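Local coordinates for protein alpha-L-rhamnosidase (Aspergillus terreus, PDB 6GSZ) that probably hydrolyses terminal non-reducing alpha-L-rhamnose residues in alpha-L-rhamnosides, and binds calcium ions, at residues Arg130-Lys136 / Ser250-Gly256; Ala159-Asp163 / Trp278-Gly282; Thr394-Phe398 / Pro462-Arg467; Trp448-Phe454 / Phe759-Ala763. All coordinates share one frame; numbering follows the deposited sequence.

Contact 1. Residues Arg130-Lys136 / Ser250-Gly256; sequences RPIQFRK and SWKSSTG. With ACT (acetate ion), chain B.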
# COMPACT_ATOMS: atom_id res chain seq x y z
N ARG A 130 -0.86 -9.69 -27.30
CA ARG A 130 0.26 -8.87 -27.73
C ARG A 130 -0.13 -7.39 -27.62
O ARG A 130 -1.22 -7.01 -28.04
CB ARG A 130 0.61 -9.21 -29.18
CG ARG A 130 1.82 -8.42 -29.65
CD ARG A 130 2.39 -9.05 -30.88
NE ARG A 130 3.53 -8.28 -31.38
CZ ARG A 130 4.08 -8.51 -32.57
NH1 ARG A 130 3.66 -9.55 -33.29
NH2 ARG A 130 5.05 -7.72 -33.02
N PRO A 131 0.70 -6.51 -27.03
CA PRO A 131 0.33 -5.11 -26.91
C PRO A 131 0.04 -4.46 -28.26
O PRO A 131 0.62 -4.86 -29.31
CB PRO A 131 1.55 -4.49 -26.23
CG PRO A 131 2.04 -5.63 -25.37
CD PRO A 131 1.95 -6.81 -26.30
N ILE A 132 -0.85 -3.47 -28.25
CA ILE A 132 -1.26 -2.74 -29.42
C ILE A 132 -0.82 -1.28 -29.30
O ILE A 132 -1.02 -0.67 -28.23
CB ILE A 132 -2.77 -2.84 -29.62
CG1 ILE A 132 -3.19 -4.30 -29.85
CG2 ILE A 132 -3.22 -1.87 -30.69
CD1 ILE A 132 -2.76 -4.88 -31.13
N GLN A 133 -0.22 -0.74 -30.35
CA GLN A 133 0.08 0.64 -30.52
C GLN A 133 -1.10 1.32 -31.19
O GLN A 133 -1.57 0.85 -32.22
CB GLN A 133 1.36 0.84 -31.34
CG GLN A 133 2.61 0.24 -30.69
CD GLN A 133 3.84 0.27 -31.58
OE1 GLN A 133 4.95 0.34 -31.10
NE2 GLN A 133 3.67 0.11 -32.89
N PHE A 134 -1.52 2.47 -30.67
CA PHE A 134 -2.58 3.28 -31.20
C PHE A 134 -2.00 4.66 -31.49
O PHE A 134 -1.24 5.18 -30.70
CB PHE A 134 -3.68 3.48 -30.16
CG PHE A 134 -4.45 2.23 -29.80
CD1 PHE A 134 -5.60 1.88 -30.48
CD2 PHE A 134 -4.07 1.43 -28.73
CE1 PHE A 134 -6.31 0.73 -30.16
CE2 PHE A 134 -4.78 0.28 -28.40
CZ PHE A 134 -5.92 -0.06 -29.09
N ARG A 135 -2.36 5.24 -32.65
CA ARG A 135 -1.82 6.55 -32.94
C ARG A 135 -2.86 7.45 -33.64
O ARG A 135 -3.77 7.00 -34.31
CB ARG A 135 -0.55 6.47 -33.80
CG ARG A 135 -0.77 6.19 -35.28
CD ARG A 135 0.54 6.02 -36.04
NE ARG A 135 1.46 7.13 -35.91
CZ ARG A 135 1.43 8.27 -36.59
NH1 ARG A 135 0.56 8.43 -37.59
NH2 ARG A 135 2.32 9.21 -36.28
N LYS A 136 -2.63 8.74 -33.46
CA LYS A 136 -3.45 9.82 -34.02
C LYS A 136 -2.57 11.05 -34.24
O LYS A 136 -1.74 11.40 -33.40
CB LYS A 136 -4.58 10.12 -33.02
CG LYS A 136 -5.45 11.34 -33.32
CD LYS A 136 -6.37 11.20 -34.47
CE LYS A 136 -7.47 12.24 -34.45
NZ LYS A 136 -8.33 12.16 -35.64
N SER A 250 -11.08 7.09 -35.98
CA SER A 250 -10.09 7.75 -36.85
C SER A 250 -8.62 7.38 -36.54
O SER A 250 -7.73 7.73 -37.31
CB SER A 250 -10.23 9.26 -36.90
OG SER A 250 -9.82 9.84 -35.67
N TRP A 251 -8.38 6.73 -35.39
CA TRP A 251 -7.04 6.33 -35.04
C TRP A 251 -6.62 5.11 -35.86
O TRP A 251 -7.47 4.40 -36.39
CB TRP A 251 -6.99 6.07 -33.52
CG TRP A 251 -7.13 7.25 -32.61
CD1 TRP A 251 -8.07 8.25 -32.66
CD2 TRP A 251 -6.29 7.51 -31.50
NE1 TRP A 251 -7.89 9.11 -31.61
CE2 TRP A 251 -6.79 8.69 -30.90
CE3 TRP A 251 -5.14 6.90 -30.96
CZ2 TRP A 251 -6.21 9.22 -29.75
CZ3 TRP A 251 -4.59 7.44 -29.81
CH2 TRP A 251 -5.10 8.61 -29.26
N LYS A 252 -5.32 4.89 -35.88
CA LYS A 252 -4.75 3.69 -36.49
C LYS A 252 -4.01 2.88 -35.44
O LYS A 252 -3.69 3.38 -34.35
CB LYS A 252 -3.79 4.03 -37.62
CG LYS A 252 -4.45 4.75 -38.80
CD LYS A 252 -3.54 4.75 -40.02
CE LYS A 252 -4.00 5.63 -41.14
NZ LYS A 252 -3.10 5.39 -42.28
N SER A 253 -3.78 1.60 -35.72
CA SER A 253 -3.21 0.67 -34.75
C SER A 253 -2.25 -0.31 -35.41
O SER A 253 -2.30 -0.59 -36.63
CB SER A 253 -4.31 -0.10 -34.03
OG SER A 253 -5.05 -0.89 -34.95
N SER A 254 -1.35 -0.86 -34.63
CA SER A 254 -0.36 -1.86 -35.11
C SER A 254 0.24 -2.56 -33.91
O SER A 254 0.37 -1.97 -32.83
CB SER A 254 0.75 -1.16 -35.85
OG SER A 254 1.72 -2.06 -36.32
N THR A 255 0.71 -3.79 -34.07
CA THR A 255 1.64 -4.36 -33.16
C THR A 255 2.98 -3.63 -33.27
O THR A 255 3.25 -2.90 -34.23
CB THR A 255 1.83 -5.85 -33.40
OG1 THR A 255 2.31 -6.01 -34.75
CG2 THR A 255 0.56 -6.62 -33.13
N GLY A 256 3.83 -3.86 -32.26
CA GLY A 256 5.14 -3.26 -32.23
C GLY A 256 6.17 -4.22 -31.65
O GLY A 256 6.00 -5.43 -31.72
C ACT B . -0.28 -6.29 -36.86
O ACT B . -0.51 -5.05 -36.50
OXT ACT B . 0.86 -6.86 -36.84
CH3 ACT B . -1.33 -7.26 -37.16
O HOH W 1 3.23 -4.93 -29.68
O HOH W 2 -7.34 10.32 -37.93
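Strands 132-136 and 252-254 pair antiparallel at one end of a five-stranded sheet, with Q133/S254 and R135/K252 as hydrogen-bonded pairs and F134/S253 as the non-hydrogen-bonded pair between them. The bonds run both ways: Q133 N to S254 O and R135 N to K252 O are each 2.8 Å, and the return bonds come from S254 N and K252 N. At the W251 end, still within the strand, K136 sets its CB over the face of the W251 indole, 3.5 Å from the centroid of the five-membered ring, a CH-pi contact. CG is anti to the K136 backbone N (chi1 172°), and a bend at the next torsion brings NZ to S250 OG at 2.8 Å; that hydroxyl is also bonded to D248. A water joins K136 NZ to S250 O. At the other end R130 stretches out, the face of its guanidinium against T255 CB (3.6 Å from CZ), while NH2 gives a nearly straight bond in the guanidinium plane to G256 O at 2.8 Å. An acetate, probably from the crystallisation liquor, takes bonds from T255 N and T255 OG1. Strand 196-205 flanks 132-136 on its far side through backbone bonds of I132, F134 and K136. Strand 116-119 packs against I132, F134 and W251, and S253 bonds through its backbone to L289.

Contact 2. Residues Ala159-Asp163 / Trp278-Gly282; sequences ARIND and WSQVG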
# COMPACT_ATOMS: atom_id res chain seq x y z
N ALA A 159 1.65 6.39 -22.81
CA ALA A 159 1.38 7.40 -23.82
C ALA A 159 2.60 8.27 -24.09
O ALA A 159 3.42 8.54 -23.22
CB ALA A 159 0.22 8.29 -23.42
N ARG A 160 2.72 8.66 -25.37
CA ARG A 160 3.78 9.56 -25.83
C ARG A 160 3.13 10.65 -26.69
O ARG A 160 2.26 10.35 -27.53
CB ARG A 160 4.83 8.83 -26.67
CG ARG A 160 5.45 7.61 -26.00
CD ARG A 160 6.58 6.93 -26.75
NE ARG A 160 7.78 7.76 -26.61
CZ ARG A 160 8.58 7.79 -25.55
NH1 ARG A 160 8.34 7.01 -24.51
NH2 ARG A 160 9.63 8.60 -25.53
N ILE A 161 3.58 11.89 -26.55
CA ILE A 161 3.14 12.96 -27.41
C ILE A 161 4.38 13.55 -28.07
O ILE A 161 5.32 13.97 -27.37
CB ILE A 161 2.36 14.04 -26.66
CG1 ILE A 161 1.00 13.49 -26.23
CG2 ILE A 161 2.19 15.29 -27.52
CD1 ILE A 161 0.25 14.43 -25.25
N ASN A 162 4.44 13.51 -29.41
CA ASN A 162 5.64 13.94 -30.14
C ASN A 162 6.92 13.27 -29.59
O ASN A 162 7.93 13.94 -29.35
CB ASN A 162 5.73 15.47 -30.14
CG ASN A 162 4.49 16.13 -30.70
OD1 ASN A 162 3.99 15.71 -31.75
ND2 ASN A 162 4.00 17.19 -30.08
N ASP A 163 6.84 11.94 -29.37
CA ASP A 163 7.92 11.09 -28.82
C ASP A 163 8.43 11.53 -27.45
O ASP A 163 9.57 11.21 -27.10
CB ASP A 163 9.11 10.94 -29.78
CG ASP A 163 9.99 9.73 -29.45
OD1 ASP A 163 9.46 8.68 -28.89
OD2 ASP A 163 11.19 9.82 -29.71
N TRP A 278 6.88 6.51 -34.63
CA TRP A 278 5.45 6.24 -34.63
C TRP A 278 4.65 7.23 -33.79
O TRP A 278 3.44 7.32 -33.98
CB TRP A 278 5.18 4.78 -34.25
CG TRP A 278 5.37 4.48 -32.80
CD1 TRP A 278 6.54 4.14 -32.18
CD2 TRP A 278 4.35 4.44 -31.80
NE1 TRP A 278 6.32 3.91 -30.85
CE2 TRP A 278 4.99 4.06 -30.60
CE3 TRP A 278 2.97 4.63 -31.80
CZ2 TRP A 278 4.29 3.89 -29.41
CZ3 TRP A 278 2.28 4.41 -30.63
CH2 TRP A 278 2.93 4.09 -29.45
N SER A 279 5.27 7.86 -32.79
CA SER A 279 4.58 8.85 -31.97
C SER A 279 4.89 10.28 -32.40
O SER A 279 4.75 11.20 -31.62
CB SER A 279 4.83 8.64 -30.49
OG SER A 279 6.16 8.97 -30.13
N GLN A 280 5.34 10.47 -33.66
CA GLN A 280 5.64 11.76 -34.22
C GLN A 280 4.95 11.93 -35.57
O GLN A 280 4.55 10.98 -36.23
CB GLN A 280 7.14 11.93 -34.41
CG GLN A 280 7.86 12.01 -33.08
CD GLN A 280 9.31 11.64 -33.19
OE1 GLN A 280 9.69 10.46 -33.20
NE2 GLN A 280 10.13 12.67 -33.27
N VAL A 281 4.79 13.18 -35.96
CA VAL A 281 4.18 13.47 -37.28
C VAL A 281 5.11 13.07 -38.42
O VAL A 281 6.29 12.81 -38.23
CB VAL A 281 3.74 14.93 -37.41
CG1 VAL A 281 2.77 15.26 -36.32
CG2 VAL A 281 4.91 15.89 -37.42
N GLY A 282 4.53 12.96 -39.61
CA GLY A 282 5.30 12.62 -40.80
C GLY A 282 5.68 11.16 -40.84
O GLY A 282 6.57 10.76 -41.61
O HOH W 3 5.66 15.11 -33.88
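S279 and Q280 pack against the tight turn at N162 and D163, where two successive residues in left-handed backbone conformation link strand 156-161 to strand 164-165. The hydroxyl of S279 sits between its own backbone N and carbonyl carbon (chi1 71°), and this turns OG in against the turn, 3.1 Å from D163 CA and 3.7 Å from R160 CB. One backbone bond crosses the contact, D163 N to S279 O at 3.2 Å, and it is weak and well bent. Q280 comes alongside instead: its CD lies 3.5 Å from D163 CB, and the amide and carboxylate planes are 23° apart.

R160 curls back on its own hairpin. Its chain bends at chi3 (75°), swinging the guanidinium side-on to D163: NE makes a salt bridge to D163 OD1 at 3.0 Å, from the anti side and somewhat out of the carboxylate plane, while NH2 donates to D163 O at 3.0 Å from above the carbonyl plane. N162 has its CB directed away from 278-282; its ND2 is bonded to N198 OD1, and a water joins its OD1 to V281 N.

The charged and better-formed bonds thus lie within the hairpin, where the arginine probably offsets the charge of D163 and stiffens the turn. The loop 278-282 rests on that turn largely through packing, with a weak backbone bond and a water bridge.

Contact 3. Residues Thr394-Phe398 / Pro462-Arg467; sequences TYHGF and PQRDER. With BGC (beta-D-glucopyranose), chain C.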
# COMPACT_ATOMS: atom_id res chain seq x y z
N THR A 394 4.92 -5.68 -17.09
CA THR A 394 5.17 -6.78 -16.16
C THR A 394 5.82 -6.20 -14.90
O THR A 394 6.31 -5.08 -14.91
CB THR A 394 6.05 -7.87 -16.80
OG1 THR A 394 6.11 -9.02 -15.95
CG2 THR A 394 7.46 -7.40 -17.02
N TYR A 395 5.94 -7.04 -13.86
CA TYR A 395 6.84 -6.69 -12.77
C TYR A 395 7.26 -7.99 -12.09
O TYR A 395 6.57 -9.00 -12.24
CB TYR A 395 6.20 -5.69 -11.78
CG TYR A 395 5.12 -6.18 -10.86
CD1 TYR A 395 3.78 -6.31 -11.18
CD2 TYR A 395 5.45 -6.43 -9.53
CE1 TYR A 395 2.81 -6.60 -10.23
CE2 TYR A 395 4.50 -6.77 -8.59
CZ TYR A 395 3.17 -6.83 -8.92
OH TYR A 395 2.20 -7.08 -7.98
N HIS A 396 8.36 -7.92 -11.34
CA HIS A 396 8.91 -9.10 -10.69
C HIS A 396 9.32 -8.77 -9.25
O HIS A 396 9.66 -7.64 -8.96
CB HIS A 396 10.13 -9.62 -11.46
CG HIS A 396 10.03 -9.58 -12.94
ND1 HIS A 396 9.07 -10.27 -13.67
CD2 HIS A 396 10.77 -8.89 -13.81
CE1 HIS A 396 9.32 -10.04 -14.96
NE2 HIS A 396 10.36 -9.21 -15.08
N GLY A 397 9.37 -9.81 -8.44
CA GLY A 397 9.88 -9.72 -7.08
C GLY A 397 11.15 -10.56 -7.01
O GLY A 397 11.09 -11.74 -7.27
N PHE A 398 12.31 -9.95 -6.74
CA PHE A 398 13.58 -10.65 -6.91
C PHE A 398 14.75 -9.95 -6.21
O PHE A 398 14.74 -8.74 -6.05
CB PHE A 398 13.89 -10.74 -8.41
CG PHE A 398 14.19 -9.43 -9.10
CD1 PHE A 398 13.17 -8.59 -9.49
CD2 PHE A 398 15.49 -9.02 -9.39
CE1 PHE A 398 13.42 -7.37 -10.09
CE2 PHE A 398 15.74 -7.82 -10.03
CZ PHE A 398 14.70 -6.99 -10.40
N PRO A 462 4.60 -10.28 -4.22
CA PRO A 462 4.86 -9.65 -5.51
C PRO A 462 5.54 -10.53 -6.56
O PRO A 462 5.81 -10.00 -7.61
CB PRO A 462 5.89 -8.59 -5.06
CG PRO A 462 6.73 -9.31 -4.04
CD PRO A 462 5.79 -10.29 -3.37
N GLN A 463 5.76 -11.80 -6.27
CA GLN A 463 6.68 -12.60 -7.13
C GLN A 463 6.00 -13.77 -7.83
O GLN A 463 6.28 -13.96 -9.02
CB GLN A 463 7.90 -13.02 -6.30
CG GLN A 463 7.72 -14.21 -5.36
CD GLN A 463 6.75 -13.99 -4.23
OE1 GLN A 463 5.54 -14.05 -4.41
NE2 GLN A 463 7.26 -13.74 -3.03
N ARG A 464 5.19 -14.55 -7.15
CA ARG A 464 4.61 -15.75 -7.71
C ARG A 464 3.31 -15.41 -8.46
O ARG A 464 2.99 -14.26 -8.73
CB ARG A 464 4.42 -16.82 -6.63
CG ARG A 464 3.35 -16.53 -5.59
CD ARG A 464 3.38 -17.55 -4.48
NE ARG A 464 2.37 -17.31 -3.47
CZ ARG A 464 2.52 -17.53 -2.16
NH1 ARG A 464 3.60 -18.17 -1.74
NH2 ARG A 464 1.59 -17.08 -1.32
N ASP A 465 2.60 -16.48 -8.84
CA ASP A 465 1.34 -16.40 -9.58
C ASP A 465 0.18 -16.10 -8.64
O ASP A 465 -0.74 -16.84 -8.54
CB ASP A 465 1.11 -17.68 -10.37
CG ASP A 465 1.12 -18.96 -9.55
OD1 ASP A 465 1.48 -18.89 -8.35
OD2 ASP A 465 0.77 -19.99 -10.09
N GLU A 466 0.30 -14.99 -7.94
CA GLU A 466 -0.73 -14.57 -6.96
C GLU A 466 -0.80 -13.05 -7.02
O GLU A 466 -1.36 -12.51 -7.92
CB GLU A 466 -0.43 -15.22 -5.60
CG GLU A 466 -1.59 -15.17 -4.62
CD GLU A 466 -1.56 -16.24 -3.55
OE1 GLU A 466 -0.58 -16.98 -3.48
OE2 GLU A 466 -2.54 -16.34 -2.81
N ARG A 467 -0.27 -12.35 -6.00
CA ARG A 467 -0.22 -10.87 -6.00
C ARG A 467 -1.65 -10.34 -5.97
O ARG A 467 -2.01 -9.45 -6.71
CB ARG A 467 0.64 -10.30 -7.15
CG ARG A 467 1.83 -11.14 -7.59
CD ARG A 467 2.59 -10.49 -8.70
NE ARG A 467 3.51 -11.42 -9.31
CZ ARG A 467 4.34 -11.08 -10.28
NH1 ARG A 467 4.40 -9.83 -10.69
NH2 ARG A 467 5.13 -11.98 -10.85
C2 BGC C . -2.19 -14.92 1.80
C3 BGC C . -3.13 -15.49 2.83
C4 BGC C . -4.09 -16.56 2.37
C5 BGC C . -3.27 -17.51 1.64
C6 BGC C . -4.23 -18.61 1.22
C1 BGC C . -1.54 -16.04 1.01
O1 BGC C . -0.57 -15.48 0.15
O2 BGC C . -1.03 -14.41 2.42
O3 BGC C . -3.95 -14.52 3.19
O4 BGC C . -4.89 -17.21 3.38
O5 BGC C . -2.52 -16.96 0.51
O6 BGC C . -3.52 -19.51 0.37
O HOH W 4 6.71 -11.62 -13.36
O HOH W 5 8.42 -12.22 -9.91
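G397 and Q463 bring their backbones together, CA to CA 4.3 Å, where short strand 396-398 meets the irregular loop 462-467; a water spans G397 N and Q463 O. R467 carries the side-chain contact. Its extended chain runs past Y395, CD 3.5 Å from the phenol OH, and sets NH1 over the centre of the ring, 3.4 Å above its plane. The guanidinium stands steeply on the ring, the planes 76° apart, and CZ completes a cation-pi contact at 4.6 Å from the centroid. The same NH1 donates to Y395 O at 2.8 Å, from above the carbonyl plane, while NE binds R464 O at 2.9 Å in that carbonyl's plane. NH2 shares a water with H396 ND1. P462 O lies above one guanidinium face, toward its rim.

Held in its plane by Y395 O, R464 O and a water, this buried arginine is probably fixed in rotation and ties the backbone of R464 to the concanavalin-like region. R464 NE in turn makes a salt bridge to E466 OE1, 3.0 Å; both residues line the pocket occupied by glucose, whose O1 is 3.1 Å from R464 NH2. R467 is therefore a second-shell residue, probably helping to hold the pocket loop in shape.

Contact 4. Residues Trp448-Phe454 / Phe759-Ala763; sequences WSMRGNF and FNHYA. With BGC (beta-D-glucopyranose), chain C.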
# COMPACT_ATOMS: atom_id res chain seq x y z
N TRP A 448 10.92 -2.69 3.25
CA TRP A 448 11.02 -3.23 1.92
C TRP A 448 9.85 -4.17 1.57
O TRP A 448 9.46 -4.21 0.37
CB TRP A 448 12.38 -3.92 1.70
CG TRP A 448 13.46 -2.94 1.40
CD1 TRP A 448 14.43 -2.48 2.25
CD2 TRP A 448 13.76 -2.33 0.12
NE1 TRP A 448 15.26 -1.61 1.60
CE2 TRP A 448 14.93 -1.57 0.28
CE3 TRP A 448 13.22 -2.44 -1.17
CZ2 TRP A 448 15.49 -0.81 -0.76
CZ3 TRP A 448 13.79 -1.75 -2.21
CH2 TRP A 448 14.91 -0.94 -2.00
N SER A 449 9.34 -4.96 2.53
CA SER A 449 8.16 -5.77 2.26
C SER A 449 6.92 -4.89 1.99
O SER A 449 6.04 -5.25 1.17
CB SER A 449 7.92 -6.83 3.29
OG SER A 449 8.83 -7.89 3.14
N MET A 450 6.81 -3.76 2.69
CA MET A 450 5.74 -2.84 2.42
C MET A 450 5.88 -2.27 0.99
O MET A 450 4.87 -2.22 0.24
CB MET A 450 5.65 -1.73 3.48
CG MET A 450 4.59 -0.67 3.12
SD MET A 450 4.19 0.32 4.49
CE MET A 450 2.85 1.24 3.72
N ARG A 451 7.07 -1.79 0.68
CA ARG A 451 7.30 -1.27 -0.67
C ARG A 451 6.95 -2.30 -1.75
O ARG A 451 6.35 -1.95 -2.78
CB ARG A 451 8.76 -0.86 -0.84
CG ARG A 451 9.15 0.37 -0.05
CD ARG A 451 10.65 0.56 -0.01
NE ARG A 451 11.02 1.80 0.63
CZ ARG A 451 12.28 2.15 0.93
NH1 ARG A 451 13.27 1.25 0.83
NH2 ARG A 451 12.51 3.38 1.37
N GLY A 452 7.26 -3.57 -1.52
CA GLY A 452 7.05 -4.53 -2.54
C GLY A 452 5.58 -4.85 -2.79
O GLY A 452 5.20 -5.31 -3.89
N ASN A 453 4.75 -4.65 -1.76
CA ASN A 453 3.39 -5.11 -1.72
C ASN A 453 2.35 -3.98 -1.64
O ASN A 453 1.14 -4.28 -1.54
CB ASN A 453 3.21 -6.09 -0.58
CG ASN A 453 3.88 -7.41 -0.86
OD1 ASN A 453 3.43 -8.14 -1.76
ND2 ASN A 453 4.95 -7.73 -0.14
N PHE A 454 2.76 -2.72 -1.77
CA PHE A 454 1.82 -1.62 -1.97
C PHE A 454 1.96 -1.20 -3.43
O PHE A 454 2.71 -0.30 -3.76
CB PHE A 454 2.06 -0.51 -0.94
CG PHE A 454 1.34 -0.71 0.38
CD1 PHE A 454 1.60 -1.80 1.20
CD2 PHE A 454 0.29 0.13 0.71
CE1 PHE A 454 0.91 -1.98 2.39
CE2 PHE A 454 -0.40 -0.07 1.90
CZ PHE A 454 -0.12 -1.14 2.69
N PHE A 759 9.13 -15.23 -0.06
CA PHE A 759 10.11 -14.50 0.73
C PHE A 759 9.76 -12.99 0.80
O PHE A 759 10.65 -12.18 1.10
CB PHE A 759 11.54 -14.72 0.22
CG PHE A 759 11.97 -16.14 0.40
CD1 PHE A 759 12.58 -16.52 1.58
CD2 PHE A 759 11.74 -17.11 -0.57
CE1 PHE A 759 12.96 -17.84 1.77
CE2 PHE A 759 12.13 -18.42 -0.37
CZ PHE A 759 12.74 -18.79 0.80
N ASN A 760 8.51 -12.61 0.54
CA ASN A 760 8.17 -11.20 0.56
C ASN A 760 6.67 -10.99 0.82
O ASN A 760 5.91 -10.63 -0.08
CB ASN A 760 8.59 -10.52 -0.74
CG ASN A 760 8.77 -9.03 -0.62
OD1 ASN A 760 8.41 -8.44 0.41
ND2 ASN A 760 9.30 -8.37 -1.64
N HIS A 761 6.29 -11.22 2.07
CA HIS A 761 4.92 -11.00 2.60
C HIS A 761 5.03 -10.09 3.82
O HIS A 761 5.89 -10.37 4.64
CB HIS A 761 4.33 -12.34 3.10
CG HIS A 761 3.47 -13.14 2.19
ND1 HIS A 761 3.97 -13.76 1.06
CD2 HIS A 761 2.17 -13.50 2.31
CE1 HIS A 761 2.98 -14.43 0.49
NE2 HIS A 761 1.84 -14.28 1.23
N TYR A 762 4.22 -9.02 3.91
CA TYR A 762 4.29 -8.14 5.09
C TYR A 762 3.64 -8.66 6.36
O TYR A 762 3.87 -8.05 7.42
CB TYR A 762 3.78 -6.72 4.76
CG TYR A 762 2.43 -6.57 4.09
CD1 TYR A 762 1.30 -7.18 4.56
CD2 TYR A 762 2.31 -5.79 2.95
CE1 TYR A 762 0.06 -6.98 3.98
CE2 TYR A 762 1.08 -5.60 2.33
CZ TYR A 762 -0.04 -6.26 2.80
OH TYR A 762 -1.25 -6.06 2.19
N ALA A 763 2.88 -9.76 6.35
CA ALA A 763 2.15 -10.16 7.57
C ALA A 763 3.07 -10.26 8.78
O ALA A 763 2.69 -9.73 9.82
CB ALA A 763 1.40 -11.47 7.35
C2 BGC C . -2.19 -14.92 1.80
C3 BGC C . -3.13 -15.49 2.83
C4 BGC C . -4.09 -16.56 2.37
C5 BGC C . -3.27 -17.51 1.64
C6 BGC C . -4.23 -18.61 1.22
C1 BGC C . -1.54 -16.04 1.01
O1 BGC C . -0.57 -15.48 0.15
O2 BGC C . -1.03 -14.41 2.42
O3 BGC C . -3.95 -14.52 3.19
O4 BGC C . -4.89 -17.21 3.38
O5 BGC C . -2.52 -16.96 0.51
O6 BGC C . -3.52 -19.51 0.37
O HOH W 6 10.63 -5.61 -1.75
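The rings of F454 and Y762 meet obliquely, planes 51° apart, with F454 CE1 3.6 Å from Y762 CE2. M450 CE rests over the centre of one face of the F454 ring, 3.8 Å above it, and S449 O lies at the edge of the Y762 ring, whose CE2 also touches N453 CB. The H761 ring presents its edge to the bound glucose, NE2 donating to sugar O1 at 2.9 Å.

Beside the rings the amides of N453 and N760 run past one another in opposite senses, their planes 78° apart. The N453 ND2 group is shared: it reaches N760 O at 3.1 Å, from above that carbonyl's plane, and S449 O at 3.0 Å on a lone pair, so the last turn of the helix is tied to itself and to the loop at once. In N760 the CG is roughly anti to the backbone N (chi1 -158°), which puts OD1 where S449 OG donates to it at 2.8 Å; its ND2 reaches W448 O through a water.

The end of helix 437-453 is thus joined to the loop carrying H761, within the region of the six-hairpin glycosidase fold. T738 N also bonds S449 OG, T459 holds N453 OD1 and S758 holds H761 ND1. Helix 471-484 closes over the aromatic side through I474 and F477, while strand 335-337 packs against W448 and N760.

How the contacts relate
From the N terminus, contact 1 opens at 130-136 and closes at 250-256, adding strand 252-254 to the sheet. Contact 2 starts inside that span, at 159-163, and closes beyond it at 278-282, so the two cross; they touch where R135 NE probably bonds W278 O, and both reach the same sheet. Contact 3 follows in series, joining the concanavalin-like region at 394-398 to the loop 462-467 of the six-hairpin glycosidase region. Contact 4 begins at 448-454, before contact 3 closes, and ends at 759-763, so these also cross. They meet through P462 against N760 and R464 against H761, and both touch the glucose; their centres lie about 28 Å or more from those of contacts 1 and 2.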